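Local atomic coordinates of alpha-fucosidase (Bifidobacterium bifidum, PDB entry 2EAE), a protein that acts, through the catalytic part held in this chain, as a 1,2-alpha-L-fucosidase, probably splitting terminal L-fucose from glycans by hydrolysis. Residues M420-Q425 with V507-Q512; S503-P508 with T576-L581; A562-Q567 with H678-L683. The protein carries 1 engineered substitution. All coordinates share one frame; numbering follows the deposited sequence.

The three contacts form one cluster beside helix 506-521, which contacts 1 and 2 share, in the family 95 catalytic region. Contacts 1 and 2 have V507 and P508 in common, and their centres lie about 9 Å apart; W509 of the first packs on L581 of the second. Contact 3 has its centre about 9 Å from that of contact 2, where the ring of Y577 leans on P565 and L683. The centres of contacts 1 and 3 are about 12 Å apart, yet both reach the bound fucose (FUL), and N421 ND2 lies 2.9 Å from E566 OE2, a probable hydrogen bond. Contacts 1 and 3 thus line the sugar pocket, while contact 2 ties together two helices behind it.

Contact 1 (M420-Q425 with V507-Q512); sequences MNVNLQ and VPWILQ. With FUL (beta-L-fucopyranose), chain D.
Q425 lies across the indole of W509, and this stack is the centre of the contact. The glutamine chain bends at chi2 (85°) and crosses the tryptophan at about a right angle. Its CG rests over one face, 3.4 Å from the centroid of the five-membered ring and 5° off the normal, a clear CH-pi contact. The amide follows the same face, its plane 29° from that of the ring, with NE2 3.6 Å from W509 CG. Glutamine suits the place because its methylenes cover an aromatic surface while its amide still serves a backbone group.

That polar service is a nearly straight hydrogen bond from Q425 NE2 to M420 O, 2.9 Å long. The donor stands above the carbonyl plane rather than on a lone pair, whereas M420 O lies close to the plane of the amide. The bond limits rotation of the amide and helps hold it stacked, though tilted, over the indole.

The remaining touches are largely apolar. The far end of the indole runs up to the chain just before helix 423-427: W509 CZ3 is 3.3 Å from N421 O, and W509 CH2 is 3.6 Å from CB of V422, the N-cap residue. Leucine and isoleucine branches fill the other flank, L424 CG meeting I510 CD1 at 3.9 Å. Beyond them the flexible thioether of M420 brings CE to within 4.2 Å of V507 CG2. L443 of helix 441-462 closes over both L424 and I510.

CB of N421 points away from helix 506-521; its ND2 is hydrogen-bonded to E566 OE2, and its OD1 lies 2.7 Å from FUL O1. The arrangement is that of a sugar pocket in an (alpha/alpha)6 barrel, the fold of family 95 catalytic domains: a loop carrying ligand-facing asparagines is backed by a buried barrel helix.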
loop_
_atom_site.group_PDB
_atom_site.type_symbol
_atom_site.label_atom_id
_atom_site.label_comp_id
_atom_site.label_asym_id
_atom_site.label_seq_id
_atom_site.Cartn_x
_atom_site.Cartn_y
_atom_site.Cartn_z
ATOM N N MET A 420 -2.238 4.058 9.138
ATOM C CA MET A 420 -3.569 3.984 8.508
ATOM C C MET A 420 -4.215 5.333 8.331
ATOM O O MET A 420 -5.429 5.429 8.163
ATOM C CB MET A 420 -4.509 3.048 9.293
ATOM C CG MET A 420 -4.152 1.576 9.256
ATOM S SD MET A 420 -5.665 0.543 9.267
ATOM C CE MET A 420 -6.674 1.282 10.564
ATOM N N ASN A 421 -3.414 6.393 8.319
ATOM C CA ASN A 421 -3.976 7.703 7.916
ATOM C C ASN A 421 -3.402 8.255 6.597
ATOM O O ASN A 421 -3.337 9.471 6.387
ATOM C CB ASN A 421 -3.933 8.717 9.068
ATOM C CG ASN A 421 -2.505 9.171 9.381
ATOM O OD1 ASN A 421 -1.534 8.644 8.837
ATOM N ND2 ASN A 421 -2.384 10.177 10.276
ATOM N N VAL A 422 -2.991 7.321 5.729
ATOM C CA VAL A 422 -2.745 7.482 4.295
ATOM C C VAL A 422 -1.826 6.400 3.752
ATOM O O VAL A 422 -1.974 5.964 2.606
ATOM C CB VAL A 422 -2.193 8.851 3.865
ATOM C CG1 VAL A 422 -0.764 9.129 4.475
ATOM C CG2 VAL A 422 -2.226 8.931 2.321
ATOM N N ASN A 423 -0.822 5.995 4.541
ATOM C CA ASN A 423 0.268 5.177 3.970
ATOM C C ASN A 423 -0.173 3.756 3.626
ATOM O O ASN A 423 0.082 3.264 2.510
ATOM C CB ASN A 423 1.474 5.132 4.914
ATOM C CG ASN A 423 2.380 6.340 4.761
ATOM O OD1 ASN A 423 2.092 7.429 5.282
ATOM N ND2 ASN A 423 3.466 6.164 4.050
ATOM N N LEU A 424 -0.834 3.105 4.579
ATOM C CA LEU A 424 -1.304 1.723 4.309
ATOM C C LEU A 424 -2.323 1.686 3.158
ATOM O O LEU A 424 -2.293 0.799 2.320
ATOM C CB LEU A 424 -1.842 1.045 5.552
ATOM C CG LEU A 424 -2.330 -0.418 5.412
ATOM C CD1 LEU A 424 -1.124 -1.352 5.036
ATOM C CD2 LEU A 424 -3.061 -0.919 6.634
ATOM N N GLN A 425 -3.221 2.667 3.136
ATOM C CA GLN A 425 -4.151 2.868 2.024
ATOM C C GLN A 425 -3.396 2.981 0.703
ATOM O O GLN A 425 -3.824 2.390 -0.310
ATOM C CB GLN A 425 -4.943 4.154 2.239
ATOM C CG GLN A 425 -6.001 4.055 3.337
ATOM C CD GLN A 425 -5.472 4.317 4.762
ATOM O OE1 GLN A 425 -4.309 4.694 4.956
ATOM N NE2 GLN A 425 -6.365 4.239 5.748
ATOM N N VAL A 507 -10.376 3.628 9.821
ATOM C CA VAL A 507 -11.148 2.397 9.507
ATOM C C VAL A 507 -12.081 2.543 8.296
ATOM O O VAL A 507 -11.898 1.769 7.342
ATOM C CB VAL A 507 -11.808 1.779 10.770
ATOM C CG1 VAL A 507 -12.660 0.489 10.412
ATOM C CG2 VAL A 507 -10.693 1.404 11.806
ATOM N N PRO A 508 -13.035 3.518 8.307
ATOM C CA PRO A 508 -13.757 3.880 7.075
ATOM C C PRO A 508 -12.818 3.957 5.869
ATOM O O PRO A 508 -13.121 3.397 4.837
ATOM C CB PRO A 508 -14.362 5.254 7.431
ATOM C CG PRO A 508 -14.719 5.107 8.859
ATOM C CD PRO A 508 -13.576 4.262 9.463
ATOM N N TRP A 509 -11.680 4.664 5.985
ATOM C CA TRP A 509 -10.772 4.784 4.854
ATOM C C TRP A 509 -10.241 3.441 4.332
ATOM O O TRP A 509 -10.319 3.137 3.118
ATOM C CB TRP A 509 -9.601 5.719 5.214
ATOM C CG TRP A 509 -8.840 6.247 4.023
ATOM C CD1 TRP A 509 -8.960 5.890 2.685
ATOM C CD2 TRP A 509 -7.808 7.237 4.074
ATOM N NE1 TRP A 509 -8.033 6.587 1.924
ATOM C CE2 TRP A 509 -7.333 7.429 2.746
ATOM C CE3 TRP A 509 -7.243 7.987 5.111
ATOM C CZ2 TRP A 509 -6.333 8.348 2.435
ATOM C CZ3 TRP A 509 -6.212 8.901 4.794
ATOM C CH2 TRP A 509 -5.792 9.082 3.464
ATOM N N ILE A 510 -9.648 2.663 5.223
ATOM C CA ILE A 510 -9.087 1.353 4.809
ATOM C C ILE A 510 -10.176 0.407 4.238
ATOM O O ILE A 510 -9.890 -0.427 3.362
ATOM C CB ILE A 510 -8.256 0.690 5.916
ATOM C CG1 ILE A 510 -7.213 -0.288 5.308
ATOM C CG2 ILE A 510 -9.150 0.011 6.964
ATOM C CD1 ILE A 510 -6.052 0.374 4.438
ATOM N N LEU A 511 -11.408 0.575 4.715
ATOM C CA LEU A 511 -12.577 -0.118 4.145
ATOM C C LEU A 511 -12.876 0.264 2.688
ATOM O O LEU A 511 -13.525 -0.485 1.969
ATOM C CB LEU A 511 -13.822 0.047 5.042
ATOM C CG LEU A 511 -13.814 -0.737 6.355
ATOM C CD1 LEU A 511 -15.121 -0.400 7.184
ATOM C CD2 LEU A 511 -13.661 -2.275 6.169
ATOM N N GLN A 512 -12.428 1.435 2.245
ATOM C CA GLN A 512 -12.439 1.708 0.810
ATOM C C GLN A 512 -11.568 0.724 0.034
ATOM O O GLN A 512 -11.993 0.154 -1.004
ATOM C CB GLN A 512 -11.986 3.139 0.512
ATOM C CG GLN A 512 -13.052 4.159 0.831
ATOM C CD GLN A 512 -12.741 5.549 0.180
ATOM O OE1 GLN A 512 -12.462 5.666 -1.034
ATOM N NE2 GLN A 512 -12.782 6.603 1.013
HETATM C C1 FUL D . 2.215 10.191 8.745
HETATM C C2 FUL D . 2.857 11.291 7.873
HETATM O O2 FUL D . 2.450 12.589 8.364
HETATM C C3 FUL D . 4.399 11.223 7.794
HETATM O O3 FUL D . 4.854 12.007 6.667
HETATM C C4 FUL D . 4.886 9.783 7.615
HETATM O O4 FUL D . 4.407 9.378 6.328
HETATM C C5 FUL D . 4.282 8.888 8.698
HETATM C C6 FUL D . 4.671 7.416 8.552
HETATM O O5 FUL D . 2.864 8.932 8.616
HETATM O O1 FUL D . 0.847 9.924 8.375
#

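Contact 2 (S503-P508 with T576-L581); sequences SPAAVP and TYESSL
Two extended first torsions bring Y577 and S503 together: CG of the tyrosine is anti to its backbone N (chi1 168°), and OG of the serine likewise (chi1 -161°). The contact joins two helices of the (alpha/alpha)6 barrel, 506-521 at its start and 576-596 at its first turns. Y577 OH donates to S503 OG over 2.7 Å, the serine oxygen lying at the ring edge near its plane.

E578 takes a different route, bending at chi2 (-101°) to lay its carboxylate against the type I turn S503-A506. A505 N donates to E578 OE2 at 3.2 Å, meeting that oxygen from above the carboxylate plane, while E578 OE1 is held by Y541 of helix 524-545. Proline fits the second position of the turn, and P504 CD packs 3.3 Å from E578 OE2.

A small residue suits A505, since its methyl points toward the opposing helix, with CB only 3.3 Å from E578 CD and 3.8 Å from L581 CD1. Further along, P508 faces L581 through their CB atoms. There a water donates to L581 O at 2.8 Å and, more weakly, to P508 O at 3.0 Å.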
loop_
_atom_site.group_PDB
_atom_site.type_symbol
_atom_site.label_atom_id
_atom_site.label_comp_id
_atom_site.label_asym_id
_atom_site.label_seq_id
_atom_site.Cartn_x
_atom_site.Cartn_y
_atom_site.Cartn_z
ATOM N N SER A 503 -7.651 9.227 15.019
ATOM C CA SER A 503 -8.099 9.257 13.629
ATOM C C SER A 503 -9.006 8.061 13.400
ATOM O O SER A 503 -8.645 7.177 12.617
ATOM C CB SER A 503 -6.877 9.165 12.708
ATOM O OG SER A 503 -7.150 9.610 11.359
ATOM N N PRO A 504 -10.188 8.028 14.040
ATOM C CA PRO A 504 -11.081 6.853 13.899
ATOM C C PRO A 504 -11.585 6.629 12.468
ATOM O O PRO A 504 -11.901 5.487 12.099
ATOM C CB PRO A 504 -12.239 7.159 14.883
ATOM C CG PRO A 504 -12.282 8.647 14.930
ATOM C CD PRO A 504 -10.783 9.040 14.928
ATOM N N ALA A 505 -11.572 7.669 11.649
ATOM C CA ALA A 505 -11.951 7.512 10.229
ATOM C C ALA A 505 -10.904 6.718 9.431
ATOM O O ALA A 505 -11.141 6.392 8.265
ATOM C CB ALA A 505 -12.225 8.855 9.596
ATOM N N ALA A 506 -9.793 6.336 10.086
ATOM C CA ALA A 506 -8.786 5.432 9.496
ATOM C C ALA A 506 -9.470 4.126 9.020
ATOM O O ALA A 506 -9.197 3.624 7.951
ATOM C CB ALA A 506 -7.681 5.127 10.501
ATOM N N VAL A 507 -10.376 3.628 9.821
ATOM C CA VAL A 507 -11.148 2.397 9.507
ATOM C C VAL A 507 -12.081 2.543 8.296
ATOM O O VAL A 507 -11.898 1.769 7.342
ATOM C CB VAL A 507 -11.808 1.779 10.770
ATOM C CG1 VAL A 507 -12.660 0.489 10.412
ATOM C CG2 VAL A 507 -10.693 1.404 11.806
ATOM N N PRO A 508 -13.035 3.518 8.307
ATOM C CA PRO A 508 -13.757 3.880 7.075
ATOM C C PRO A 508 -12.818 3.957 5.869
ATOM O O PRO A 508 -13.121 3.397 4.837
ATOM C CB PRO A 508 -14.362 5.254 7.431
ATOM C CG PRO A 508 -14.719 5.107 8.859
ATOM C CD PRO A 508 -13.576 4.262 9.463
ATOM N N THR A 576 -13.573 17.826 7.385
ATOM C CA THR A 576 -13.869 17.355 6.039
ATOM C C THR A 576 -13.343 15.924 5.828
ATOM O O THR A 576 -13.995 15.124 5.129
ATOM C CB THR A 576 -13.293 18.298 5.038
ATOM O OG1 THR A 576 -13.878 19.587 5.295
ATOM C CG2 THR A 576 -13.679 17.874 3.599
ATOM N N TYR A 577 -12.196 15.638 6.442
ATOM C CA TYR A 577 -11.568 14.299 6.430
ATOM C C TYR A 577 -12.578 13.255 6.884
ATOM O O TYR A 577 -12.979 12.382 6.102
ATOM C CB TYR A 577 -10.348 14.321 7.339
ATOM C CG TYR A 577 -9.715 12.999 7.682
ATOM C CD1 TYR A 577 -9.038 12.255 6.716
ATOM C CD2 TYR A 577 -9.740 12.521 8.992
ATOM C CE1 TYR A 577 -8.381 11.030 7.065
ATOM C CE2 TYR A 577 -9.092 11.304 9.366
ATOM C CZ TYR A 577 -8.430 10.571 8.373
ATOM O OH TYR A 577 -7.802 9.388 8.712
ATOM N N GLU A 578 -13.021 13.359 8.137
ATOM C CA GLU A 578 -13.911 12.330 8.715
ATOM C C GLU A 578 -15.240 12.296 7.964
ATOM O O GLU A 578 -15.754 11.229 7.695
ATOM C CB GLU A 578 -14.180 12.608 10.198
ATOM C CG GLU A 578 -12.965 12.478 11.110
ATOM C CD GLU A 578 -12.890 11.144 11.898
ATOM O OE1 GLU A 578 -13.953 10.459 12.123
ATOM O OE2 GLU A 578 -11.754 10.817 12.331
ATOM N N SER A 579 -15.812 13.462 7.644
ATOM C CA SER A 579 -17.141 13.475 6.989
ATOM C C SER A 579 -17.153 12.894 5.561
ATOM O O SER A 579 -18.102 12.221 5.164
ATOM C CB SER A 579 -17.734 14.881 7.010
ATOM O OG SER A 579 -18.040 15.206 8.373
ATOM N N SER A 580 -16.090 13.183 4.816
ATOM C CA SER A 580 -15.868 12.667 3.473
ATOM C C SER A 580 -15.724 11.135 3.506
ATOM O O SER A 580 -16.292 10.399 2.653
ATOM C CB SER A 580 -14.588 13.323 2.888
ATOM O OG SER A 580 -14.874 14.673 2.519
ATOM N N LEU A 581 -14.983 10.660 4.491
ATOM C CA LEU A 581 -14.732 9.224 4.591
ATOM C C LEU A 581 -15.966 8.499 5.083
ATOM O O LEU A 581 -16.283 7.412 4.615
ATOM C CB LEU A 581 -13.545 8.937 5.506
ATOM C CG LEU A 581 -12.197 9.385 4.900
ATOM C CD1 LEU A 581 -11.126 9.200 5.964
ATOM C CD2 LEU A 581 -11.833 8.494 3.640
HETATM O O HOH W 1 -14.412 5.698 3.431
#

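Contact 3 (A562-Q567 with H678-L683); sequences AYSPEQ and HMSHLL. With FUL (beta-L-fucopyranose), chain D; GAL (beta-D-galactopyranose), chain B.
The imidazole of H678 carries P565 on one face and the fucose at its edge. P565 C stands 3.5 Å above the ring plane, offset toward the rim, and P565 CB makes a CH-pi contact 4.1 Å from the ring centroid, 25° off its normal. Near the plane, H678 NE2 donates to FUL O2 over 2.7 Å along a nearly straight line (163°). Proline suits the site as a rigid, compact apolar cover, its ring CB and its carbonyl carbon over the imidazole.

E566 crosses the imidazole obliquely, its carboxylate plane 15° from the ring, with CG 3.7 Å from H678 NE2. Its chain is extended beyond CG, which carries both oxygens to the galactose: OE1 lies 2.6 Å from GAL O2 and OE2 2.6 Å from GAL O3, probable hydrogen bonds. With an alanine at H678, FUL O2 would probably lose this donor, and P565 would be left facing a gap where the ring had been.

On the same side as P565, S680 packs on the proline, OG 3.4 Å from P565 CD. S680 OG also donates to P565 O over 2.7 Å, though that oxygen's position is less sure in the model. H676 and W722 also meet the imidazole. Two loops thus close on the sugars, one presenting a histidine to fucose, the other a glutamate to galactose, as expected of a glycosidase pocket spanning both product sites.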
loop_
_atom_site.group_PDB
_atom_site.type_symbol
_atom_site.label_atom_id
_atom_site.label_comp_id
_atom_site.label_asym_id
_atom_site.label_seq_id
_atom_site.Cartn_x
_atom_site.Cartn_y
_atom_site.Cartn_z
ATOM N N ALA A 562 -12.509 15.761 16.491
ATOM C CA ALA A 562 -11.778 15.389 15.276
ATOM C C ALA A 562 -10.364 15.997 15.197
ATOM O O ALA A 562 -10.067 17.034 15.826
ATOM C CB ALA A 562 -12.595 15.825 14.063
ATOM N N TYR A 563 -9.499 15.351 14.408
ATOM C CA TYR A 563 -8.182 15.867 14.062
ATOM C C TYR A 563 -7.990 15.580 12.590
ATOM O O TYR A 563 -8.283 14.452 12.136
ATOM C CB TYR A 563 -7.060 15.157 14.876
ATOM C CG TYR A 563 -5.717 15.777 14.594
ATOM C CD1 TYR A 563 -5.494 17.128 14.868
ATOM C CD2 TYR A 563 -4.685 15.041 14.000
ATOM C CE1 TYR A 563 -4.282 17.708 14.592
ATOM C CE2 TYR A 563 -3.448 15.627 13.717
ATOM C CZ TYR A 563 -3.260 16.962 14.013
ATOM O OH TYR A 563 -2.047 17.571 13.716
ATOM N N SER A 564 -7.507 16.573 11.843
ATOM C CA SER A 564 -7.268 16.366 10.412
ATOM C C SER A 564 -5.805 15.979 10.197
ATOM O O SER A 564 -4.899 16.773 10.488
ATOM C CB SER A 564 -7.660 17.628 9.613
ATOM O OG SER A 564 -7.579 17.403 8.206
ATOM N N PRO A 565 -5.546 14.733 9.702
ATOM C CA PRO A 565 -4.135 14.363 9.572
ATOM C C PRO A 565 -3.377 15.336 8.655
ATOM O O PRO A 565 -3.829 15.560 7.506
ATOM C CB PRO A 565 -4.183 12.956 8.900
ATOM C CG PRO A 565 -5.583 12.418 9.195
ATOM C CD PRO A 565 -6.469 13.691 9.217
ATOM N N GLU A 566 -2.267 15.948 9.081
ATOM C CA GLU A 566 -1.786 16.012 10.441
ATOM C C GLU A 566 -1.427 17.481 10.651
ATOM O O GLU A 566 -0.263 17.817 10.866
ATOM C CB GLU A 566 -0.565 15.094 10.653
ATOM C CG GLU A 566 -0.901 13.598 10.619
ATOM C CD GLU A 566 0.249 12.671 11.061
ATOM O OE1 GLU A 566 1.341 13.160 11.432
ATOM O OE2 GLU A 566 0.057 11.436 11.076
ATOM N N GLN A 567 -2.438 18.338 10.586
ATOM C CA GLN A 567 -2.201 19.775 10.848
ATOM C C GLN A 567 -3.449 20.370 11.486
ATOM O O GLN A 567 -4.521 19.730 11.536
ATOM C CB GLN A 567 -1.797 20.494 9.558
ATOM C CG GLN A 567 -2.921 20.723 8.525
ATOM C CD GLN A 567 -2.578 21.713 7.395
ATOM O OE1 GLN A 567 -1.557 22.396 7.422
ATOM N NE2 GLN A 567 -3.462 21.802 6.403
ATOM N N HIS A 678 -0.185 16.166 3.877
ATOM C CA HIS A 678 -1.505 15.547 3.812
ATOM C C HIS A 678 -2.471 16.449 3.062
ATOM O O HIS A 678 -2.381 17.693 3.109
ATOM C CB HIS A 678 -2.081 15.299 5.226
ATOM C CG HIS A 678 -1.349 14.234 5.978
ATOM N ND1 HIS A 678 -1.748 12.916 5.964
ATOM C CD2 HIS A 678 -0.217 14.286 6.718
ATOM C CE1 HIS A 678 -0.894 12.202 6.682
ATOM N NE2 HIS A 678 0.051 13.015 7.138
ATOM N N MET A 679 -3.425 15.817 2.418
ATOM C CA MET A 679 -4.547 16.531 1.824
ATOM C C MET A 679 -5.809 15.793 2.293
ATOM O O MET A 679 -6.574 15.261 1.494
ATOM C CB MET A 679 -4.426 16.539 0.294
ATOM C CG MET A 679 -3.094 17.198 -0.184
ATOM S SD MET A 679 -3.056 17.500 -1.958
ATOM C CE MET A 679 -3.478 15.853 -2.580
ATOM N N SER A 680 -6.023 15.783 3.608
ATOM C CA SER A 680 -7.059 14.931 4.221
ATOM C C SER A 680 -8.487 15.337 3.873
ATOM O O SER A 680 -9.436 14.519 3.974
ATOM C CB SER A 680 -6.839 14.888 5.728
ATOM O OG SER A 680 -5.589 14.230 5.989
ATOM N N HIS A 681 -8.638 16.586 3.445
ATOM C CA HIS A 681 -9.925 17.127 3.011
ATOM C C HIS A 681 -10.269 16.859 1.561
ATOM O O HIS A 681 -11.376 17.200 1.124
ATOM C CB HIS A 681 -10.019 18.640 3.293
ATOM C CG HIS A 681 -8.960 19.466 2.605
ATOM N ND1 HIS A 681 -7.623 19.127 2.589
ATOM C CD2 HIS A 681 -9.057 20.624 1.916
ATOM C CE1 HIS A 681 -6.939 20.057 1.947
ATOM N NE2 HIS A 681 -7.789 20.976 1.524
ATOM N N LEU A 682 -9.361 16.238 0.800
ATOM C CA LEU A 682 -9.627 16.009 -0.631
ATOM C C LEU A 682 -9.836 14.532 -0.942
ATOM O O LEU A 682 -9.796 14.122 -2.121
ATOM C CB LEU A 682 -8.474 16.557 -1.469
ATOM C CG LEU A 682 -8.227 18.067 -1.270
ATOM C CD1 LEU A 682 -7.165 18.576 -2.248
ATOM C CD2 LEU A 682 -9.545 18.824 -1.505
ATOM N N LEU A 683 -10.070 13.740 0.104
ATOM C CA LEU A 683 -10.302 12.297 -0.093
ATOM C C LEU A 683 -11.585 11.944 -0.886
ATOM O O LEU A 683 -11.676 10.871 -1.482
ATOM C CB LEU A 683 -10.199 11.503 1.203
ATOM C CG LEU A 683 -8.912 11.804 1.975
ATOM C CD1 LEU A 683 -8.883 11.055 3.301
ATOM C CD2 LEU A 683 -7.647 11.424 1.111
HETATM C C1 FUL D . 2.215 10.191 8.745
HETATM C C2 FUL D . 2.857 11.291 7.873
HETATM O O2 FUL D . 2.450 12.589 8.364
HETATM C C3 FUL D . 4.399 11.223 7.794
HETATM O O3 FUL D . 4.854 12.007 6.667
HETATM C C4 FUL D . 4.886 9.783 7.615
HETATM O O4 FUL D . 4.407 9.378 6.328
HETATM C C5 FUL D . 4.282 8.888 8.698
HETATM C C6 FUL D . 4.671 7.416 8.552
HETATM O O5 FUL D . 2.864 8.932 8.616
HETATM O O1 FUL D . 0.847 9.924 8.375
HETATM C C1 GAL B . 4.923 11.593 13.160
HETATM C C2 GAL B . 3.871 10.953 12.239
HETATM C C3 GAL B . 2.632 10.526 13.041
HETATM C C4 GAL B . 3.084 9.624 14.204
HETATM C C5 GAL B . 4.126 10.364 15.055
HETATM C C6 GAL B . 4.677 9.435 16.116
HETATM O O2 GAL B . 3.544 11.785 11.151
HETATM O O3 GAL B . 1.797 9.805 12.169
HETATM O O4 GAL B . 3.655 8.447 13.683
HETATM O O5 GAL B . 5.214 10.726 14.225
HETATM O O6 GAL B . 5.431 10.214 17.035
HETATM O O HOH W 2 -4.634 17.560 5.554
#